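Local coordinates for protein diphthine synthase (PDB 1WDE) that probably catalyses the S-adenosylmethionine-dependent trimethylation of a modified histidine in translation elongation factor 2, a step of diphthamide biosynthesis, at residues L161-G166 and A206-L211. Numbering follows the deposited sequence.
Sequences LNLCAG and ALLARL
A small, buried leucine cluster made by Leu163, Leu208 and Leu211 joins the C-terminal part of helix 153-165 to the loop that leads into strand 213-217. It illustrates how a branched aliphatic side chain can bridge distant backbones by its methyl, with no hydrogen bond between segments 161-166 and 206-211. Leu163 and Leu211 extend toward each other tip to tip, and their CD1 methyls meet at 3.8 Å. Leu208 adds a looser contact, its CD2 standing 4.3 Å from the same Leu163 CD1, so that this single methyl faces both loop leucines. The backbones stay well apart, with 10.4 Å between the CA atoms of Leu163 and Leu208. A 3-10 turn at 208-210 sets Leu208 and Leu211 three residues apart, so that both can reach Leu163 CD1; Leu211 N bonds back to Leu208 O. Leu208 packs further back along the same helix, on Ala156, Ile159 and Tyr160, whose OH is hydrogen-bonded to Leu207 N, and Leu211 reaches Val277 and Tyr278 of helix 277-287. Gly166, with positive phi, leaves helical geometry in a Schellman motif, and Cys164 is disulfide-bonded to Cys285. Apolar helix-to-loop packing of this kind belongs here to the mixed-sheet half of a tetrapyrrole methylase fold, away from the predicted cofactor site.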
ATOM      1  N   LEU A 161      15.737   7.547   4.130  1.00 21.68           N
ATOM      2  CA  LEU A 161      16.106   8.072   2.802  1.00 19.34           C
ATOM      3  C   LEU A 161      15.050   9.063   2.309  1.00 22.48           C
ATOM      4  O   LEU A 161      15.374  10.093   1.704  1.00 20.00           O
ATOM      5  CB  LEU A 161      16.288   6.908   1.812  1.00 21.35           C
ATOM      6  CG  LEU A 161      17.594   6.129   2.059  1.00 25.87           C
ATOM      7  CD1 LEU A 161      17.742   4.976   1.077  1.00 27.06           C
ATOM      8  CD2 LEU A 161      18.776   7.100   1.907  1.00 30.44           C
ATOM      9  N   ASN A 162      13.784   8.767   2.582  1.00 15.32           N
ATOM     10  CA  ASN A 162      12.706   9.664   2.187  1.00 17.71           C
ATOM     11  C   ASN A 162      12.870  10.949   2.994  1.00 18.18           C
ATOM     12  O   ASN A 162      12.794  12.060   2.464  1.00 21.99           O
ATOM     13  CB  ASN A 162      11.326   9.078   2.527  1.00 20.42           C
ATOM     14  CG  ASN A 162      10.777   8.142   1.465  1.00 26.67           C
ATOM     15  OD1 ASN A 162      11.147   8.200   0.300  1.00 20.98           O
ATOM     16  ND2 ASN A 162       9.843   7.295   1.873  1.00 20.90           N
ATOM     17  N   LEU A 163      13.061  10.793   4.300  1.00 19.63           N
ATOM     18  CA  LEU A 163      13.231  11.949   5.165  1.00 19.79           C
ATOM     19  C   LEU A 163      14.357  12.861   4.686  1.00 13.58           C
ATOM     20  O   LEU A 163      14.184  14.068   4.639  1.00 20.42           O
ATOM     21  CB  LEU A 163      13.487  11.503   6.611  1.00 15.89           C
ATOM     22  CG  LEU A 163      12.278  10.796   7.217  1.00 16.36           C
ATOM     23  CD1 LEU A 163      12.638  10.146   8.548  1.00 21.97           C
ATOM     24  CD2 LEU A 163      11.160  11.813   7.406  1.00 23.44           C
ATOM     25  N   CYS A 164      15.500  12.288   4.330  1.00 18.94           N
ATOM     26  CA  CYS A 164      16.632  13.094   3.856  1.00 24.95           C
ATOM     27  C   CYS A 164      16.327  13.822   2.535  1.00 23.07           C
ATOM     28  O   CYS A 164      16.981  14.813   2.192  1.00 19.56           O
ATOM     29  CB  CYS A 164      17.880  12.219   3.661  1.00 17.75           C
ATOM     30  SG  CYS A 164      18.510  11.368   5.130  1.00 26.94           S
ATOM     31  N   ALA A 165      15.347  13.325   1.789  1.00 20.12           N
ATOM     32  CA  ALA A 165      14.978  13.945   0.525  1.00 23.40           C
ATOM     33  C   ALA A 165      13.814  14.906   0.736  1.00 23.28           C
ATOM     34  O   ALA A 165      13.372  15.565  -0.196  1.00 20.34           O
ATOM     35  CB  ALA A 165      14.593  12.878  -0.488  1.00 20.87           C
ATOM     36  N   GLY A 166      13.320  14.960   1.972  1.00 18.45           N
ATOM     37  CA  GLY A 166      12.195  15.817   2.312  1.00 21.59           C
ATOM     38  C   GLY A 166      10.876  15.222   1.817  1.00 22.38           C
ATOM     39  O   GLY A 166       9.929  15.956   1.508  1.00 22.42           O
ATOM     40  N   ALA A 206      18.376   6.271  17.477  1.00 29.47           N
ATOM     41  CA  ALA A 206      17.172   5.753  16.818  1.00 29.89           C
ATOM     42  C   ALA A 206      16.189   6.915  16.869  1.00 29.21           C
ATOM     43  O   ALA A 206      15.969   7.490  17.938  1.00 30.33           O
ATOM     44  CB  ALA A 206      16.624   4.562  17.570  1.00 29.12           C
ATOM     45  N   LEU A 207      15.594   7.265  15.728  1.00 23.01           N
ATOM     46  CA  LEU A 207      14.697   8.418  15.688  1.00 26.42           C
ATOM     47  C   LEU A 207      13.256   8.228  15.253  1.00 18.99           C
ATOM     48  O   LEU A 207      12.427   9.082  15.525  1.00 21.41           O
ATOM     49  CB  LEU A 207      15.324   9.516  14.813  1.00 22.13           C
ATOM     50  CG  LEU A 207      16.702   9.993  15.271  1.00 27.69           C
ATOM     51  CD1 LEU A 207      17.345  10.785  14.166  1.00 25.57           C
ATOM     52  CD2 LEU A 207      16.561  10.818  16.552  1.00 26.13           C
ATOM     53  N   LEU A 208      12.952   7.136  14.569  1.00 21.38           N
ATOM     54  CA  LEU A 208      11.586   6.931  14.088  1.00 22.41           C
ATOM     55  C   LEU A 208      10.463   6.982  15.131  1.00 24.77           C
ATOM     56  O   LEU A 208       9.382   7.521  14.856  1.00 19.02           O
ATOM     57  CB  LEU A 208      11.518   5.618  13.285  1.00 22.12           C
ATOM     58  CG  LEU A 208      12.519   5.499  12.112  1.00 21.27           C
ATOM     59  CD1 LEU A 208      12.224   4.218  11.291  1.00 21.35           C
ATOM     60  CD2 LEU A 208      12.397   6.717  11.180  1.00 24.97           C
ATOM     61  N   ALA A 209      10.711   6.453  16.330  1.00 22.62           N
ATOM     62  CA  ALA A 209       9.686   6.436  17.379  1.00 22.50           C
ATOM     63  C   ALA A 209       9.195   7.836  17.707  1.00 24.00           C
ATOM     64  O   ALA A 209       8.021   8.047  18.039  1.00 23.75           O
ATOM     65  CB  ALA A 209      10.245   5.766  18.635  1.00 27.72           C
ATOM     66  N   ARG A 210      10.096   8.800  17.585  1.00 24.49           N
ATOM     67  CA  ARG A 210       9.806  10.203  17.870  1.00 23.23           C
ATOM     68  C   ARG A 210       9.094  11.001  16.764  1.00 26.92           C
ATOM     69  O   ARG A 210       8.715  12.161  16.963  1.00 21.92           O
ATOM     70  CB  ARG A 210      11.099  10.918  18.229  1.00 26.33           C
ATOM     71  CG  ARG A 210      11.683  10.527  19.585  1.00 33.72           C
ATOM     72  CD  ARG A 210      12.462  11.717  20.126  1.00 38.07           C
ATOM     73  NE  ARG A 210      13.808  11.777  19.596  1.00 33.84           N
ATOM     74  CZ  ARG A 210      14.525  12.887  19.455  1.00 31.52           C
ATOM     75  NH1 ARG A 210      14.034  14.077  19.784  1.00 36.96           N
ATOM     76  NH2 ARG A 210      15.765  12.792  19.027  1.00 32.23           N
ATOM     77  N   LEU A 211       8.929  10.400  15.594  1.00 22.06           N
ATOM     78  CA  LEU A 211       8.240  11.087  14.501  1.00 19.54           C
ATOM     79  C   LEU A 211       6.729  10.960  14.589  1.00 21.51           C
ATOM     80  O   LEU A 211       6.223   9.917  14.988  1.00 23.95           O
ATOM     81  CB  LEU A 211       8.650  10.478  13.163  1.00 18.81           C
ATOM     82  CG  LEU A 211      10.105  10.639  12.747  1.00 21.16           C
ATOM     83  CD1 LEU A 211      10.384   9.757  11.532  1.00 26.59           C
ATOM     84  CD2 LEU A 211      10.348  12.120  12.456  1.00 16.40           C
TER